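Local coordinates for protein branched-chain phosphotransacylase (Enterococcus faecalis, PDB 1YCO) that probably transfers branched-chain acyl groups between coenzyme A and phosphate, at residues A[101-107]-A[238-244]. Residues are numbered along the deposited sequence; the frame is centred on the assembly and turned at random.
Sequences SHVAMVE and KVGGTIV
Val103 and Thr242 exchange a pair of backbone hydrogen bonds near the middle of an antiparallel strand pair, and the Val103 N to Thr242 O bond is almost straight, at 3.0 Å and 176°. Ser101 with Val244, Met105 with Gly240 and Glu107 with Lys238 repeat this reciprocal pair of hydrogen bonds, making an unbroken ladder along 101-107 and 238-244. Between these rungs the backbones draw closer, to 4.0 Å from Ala104 CA to Gly241 CA.

His102 shows how a bare glycine backbone receives a ring. With CG anti to the backbone N (chi1 -179°), the imidazole leans across to strand 238-244, where CE1 lies 3.7 Å from Gly241 CA and one face lies against Thr242 O, offset toward the rim. A water weakly joins NE2 to Gly241 O. On the same side of the sheet, Val106 and Val239 stand side by side, with CG1 of Val106 4.2 Å from CG2 of Val239, whose CG1 in turn meets the methyl of Ala104.

The other side carries Val103 CG2 against Val244 CG2 at 3.7 Å. At the far end, the extended Glu107 chain and the bent Lys238 chain bring OE1 and NZ to 3.7 Å, a long salt bridge at the partly solvent-open margin.

Helix 221-234 packs on Ala104, Val106 and Val239 through Tyr228, Leu231 and Thr232, while helix 259-274 lies across the opposite face, where Gln272 OE1 hydrogen-bonds Thr242 OG1. Asn136 ND2 hydrogen-bonds Ser101 OG. Strand 113-117 pairs with the other edge of 101-107, leaving 238-244 as the last strand of this sheet, though it lies close to the centre of the chain: the antiparallel margin of a mixed, helix-flanked sheet, as in the two-domain alpha/beta fold of phosphotransacylases.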
loop_
_atom_site.group_PDB
_atom_site.type_symbol
_atom_site.label_atom_id
_atom_site.label_comp_id
_atom_site.label_asym_id
_atom_site.label_seq_id
_atom_site.Cartn_x
_atom_site.Cartn_y
_atom_site.Cartn_z
ATOM N N SER A 101 0.114 19.792 -1.576
ATOM C CA SER A 101 -0.112 18.368 -1.520
ATOM C C SER A 101 0.605 17.730 -2.702
ATOM O O SER A 101 1.124 18.426 -3.573
ATOM C CB SER A 101 -1.620 18.048 -1.593
ATOM O OG SER A 101 -2.199 18.426 -2.841
ATOM N N HIS A 102 0.649 16.409 -2.728
ATOM C CA HIS A 102 1.267 15.744 -3.846
ATOM C C HIS A 102 0.168 14.929 -4.482
ATOM O O HIS A 102 -0.663 14.319 -3.799
ATOM C CB HIS A 102 2.419 14.852 -3.400
ATOM C CG HIS A 102 3.113 14.154 -4.529
ATOM N ND1 HIS A 102 2.550 13.092 -5.204
ATOM C CD2 HIS A 102 4.315 14.379 -5.115
ATOM C CE1 HIS A 102 3.374 12.692 -6.158
ATOM N NE2 HIS A 102 4.451 13.457 -6.125
ATOM N N VAL A 103 0.156 14.957 -5.803
ATOM C CA VAL A 103 -0.831 14.235 -6.579
ATOM C C VAL A 103 -0.114 13.467 -7.683
ATOM O O VAL A 103 0.752 14.004 -8.367
ATOM C CB VAL A 103 -1.849 15.197 -7.237
ATOM C CG1 VAL A 103 -2.728 14.443 -8.239
ATOM C CG2 VAL A 103 -2.713 15.851 -6.166
ATOM N N ALA A 104 -0.506 12.212 -7.857
ATOM C CA ALA A 104 0.083 11.359 -8.867
ATOM C C ALA A 104 -0.979 10.871 -9.836
ATOM O O ALA A 104 -2.151 10.697 -9.472
ATOM C CB ALA A 104 0.767 10.153 -8.211
ATOM N N MET A 105 -0.566 10.661 -11.083
ATOM C CA MET A 105 -1.470 10.127 -12.095
ATOM C C MET A 105 -1.008 8.697 -12.348
ATOM O O MET A 105 0.171 8.451 -12.600
ATOM C CB MET A 105 -1.417 10.937 -13.398
ATOM C CG MET A 105 -2.249 10.283 -14.510
ATOM S SD MET A 105 -3.232 11.401 -15.518
ATOM C CE MET A 105 -2.213 11.543 -16.994
ATOM N N VAL A 106 -1.946 7.765 -12.263
ATOM C CA VAL A 106 -1.663 6.344 -12.456
ATOM C C VAL A 106 -2.383 5.745 -13.674
ATOM O O VAL A 106 -3.590 5.904 -13.834
ATOM C CB VAL A 106 -2.091 5.524 -11.216
ATOM C CG1 VAL A 106 -1.596 4.096 -11.331
ATOM C CG2 VAL A 106 -1.566 6.178 -9.944
ATOM N N GLU A 107 -1.634 5.049 -14.521
ATOM C CA GLU A 107 -2.209 4.414 -15.698
ATOM C C GLU A 107 -1.950 2.909 -15.645
ATOM O O GLU A 107 -0.799 2.462 -15.690
ATOM C CB GLU A 107 -1.605 5.006 -16.969
ATOM C CG GLU A 107 -2.007 6.457 -17.226
ATOM C CD GLU A 107 -1.418 7.031 -18.515
ATOM O OE1 GLU A 107 -1.582 6.388 -19.580
ATOM O OE2 GLU A 107 -0.806 8.125 -18.459
ATOM N N LYS A 238 1.968 2.944 -15.057
ATOM C CA LYS A 238 2.768 4.121 -15.384
ATOM C C LYS A 238 2.315 5.165 -14.366
ATOM O O LYS A 238 1.116 5.363 -14.161
ATOM C CB LYS A 238 2.491 4.585 -16.821
ATOM C CG LYS A 238 2.909 3.560 -17.874
ATOM C CD LYS A 238 2.919 4.130 -19.289
ATOM C CE LYS A 238 1.544 4.628 -19.719
ATOM N NZ LYS A 238 1.576 5.204 -21.089
ATOM N N VAL A 239 3.271 5.811 -13.715
ATOM C CA VAL A 239 2.948 6.796 -12.697
ATOM C C VAL A 239 3.753 8.075 -12.844
ATOM O O VAL A 239 4.941 8.034 -13.146
ATOM C CB VAL A 239 3.203 6.231 -11.285
ATOM C CG1 VAL A 239 2.732 7.222 -10.246
ATOM C CG2 VAL A 239 2.476 4.904 -11.112
ATOM N N GLY A 240 3.081 9.203 -12.641
ATOM C CA GLY A 240 3.718 10.504 -12.716
ATOM C C GLY A 240 3.221 11.342 -11.551
ATOM O O GLY A 240 2.047 11.270 -11.174
ATOM N N GLY A 241 4.097 12.144 -10.963
ATOM C CA GLY A 241 3.664 12.949 -9.830
ATOM C C GLY A 241 4.139 14.384 -9.823
ATOM O O GLY A 241 5.187 14.716 -10.366
ATOM N N THR A 242 3.352 15.245 -9.204
ATOM C CA THR A 242 3.701 16.643 -9.113
ATOM C C THR A 242 3.159 17.171 -7.804
ATOM O O THR A 242 2.160 16.672 -7.280
ATOM C CB THR A 242 3.063 17.480 -10.249
ATOM O OG1 THR A 242 1.637 17.439 -10.118
ATOM C CG2 THR A 242 3.453 16.934 -11.612
ATOM N N ILE A 243 3.825 18.186 -7.276
ATOM C CA ILE A 243 3.360 18.823 -6.057
ATOM C C ILE A 243 2.415 19.911 -6.559
ATOM O O ILE A 243 2.742 20.639 -7.492
ATOM C CB ILE A 243 4.518 19.463 -5.273
ATOM C CG1 ILE A 243 5.423 18.369 -4.698
ATOM C CG2 ILE A 243 3.965 20.336 -4.170
ATOM C CD1 ILE A 243 6.686 18.892 -4.026
ATOM N N VAL A 244 1.234 19.991 -5.958
ATOM C CA VAL A 244 0.251 20.987 -6.337
ATOM C C VAL A 244 0.031 21.970 -5.187
ATOM O O VAL A 244 0.485 21.742 -4.064
ATOM C CB VAL A 244 -1.100 20.333 -6.755
ATOM C CG1 VAL A 244 -0.923 19.590 -8.059
ATOM C CG2 VAL A 244 -1.599 19.391 -5.666
HETATM O O HOH W 1 6.931 15.037 -7.838
#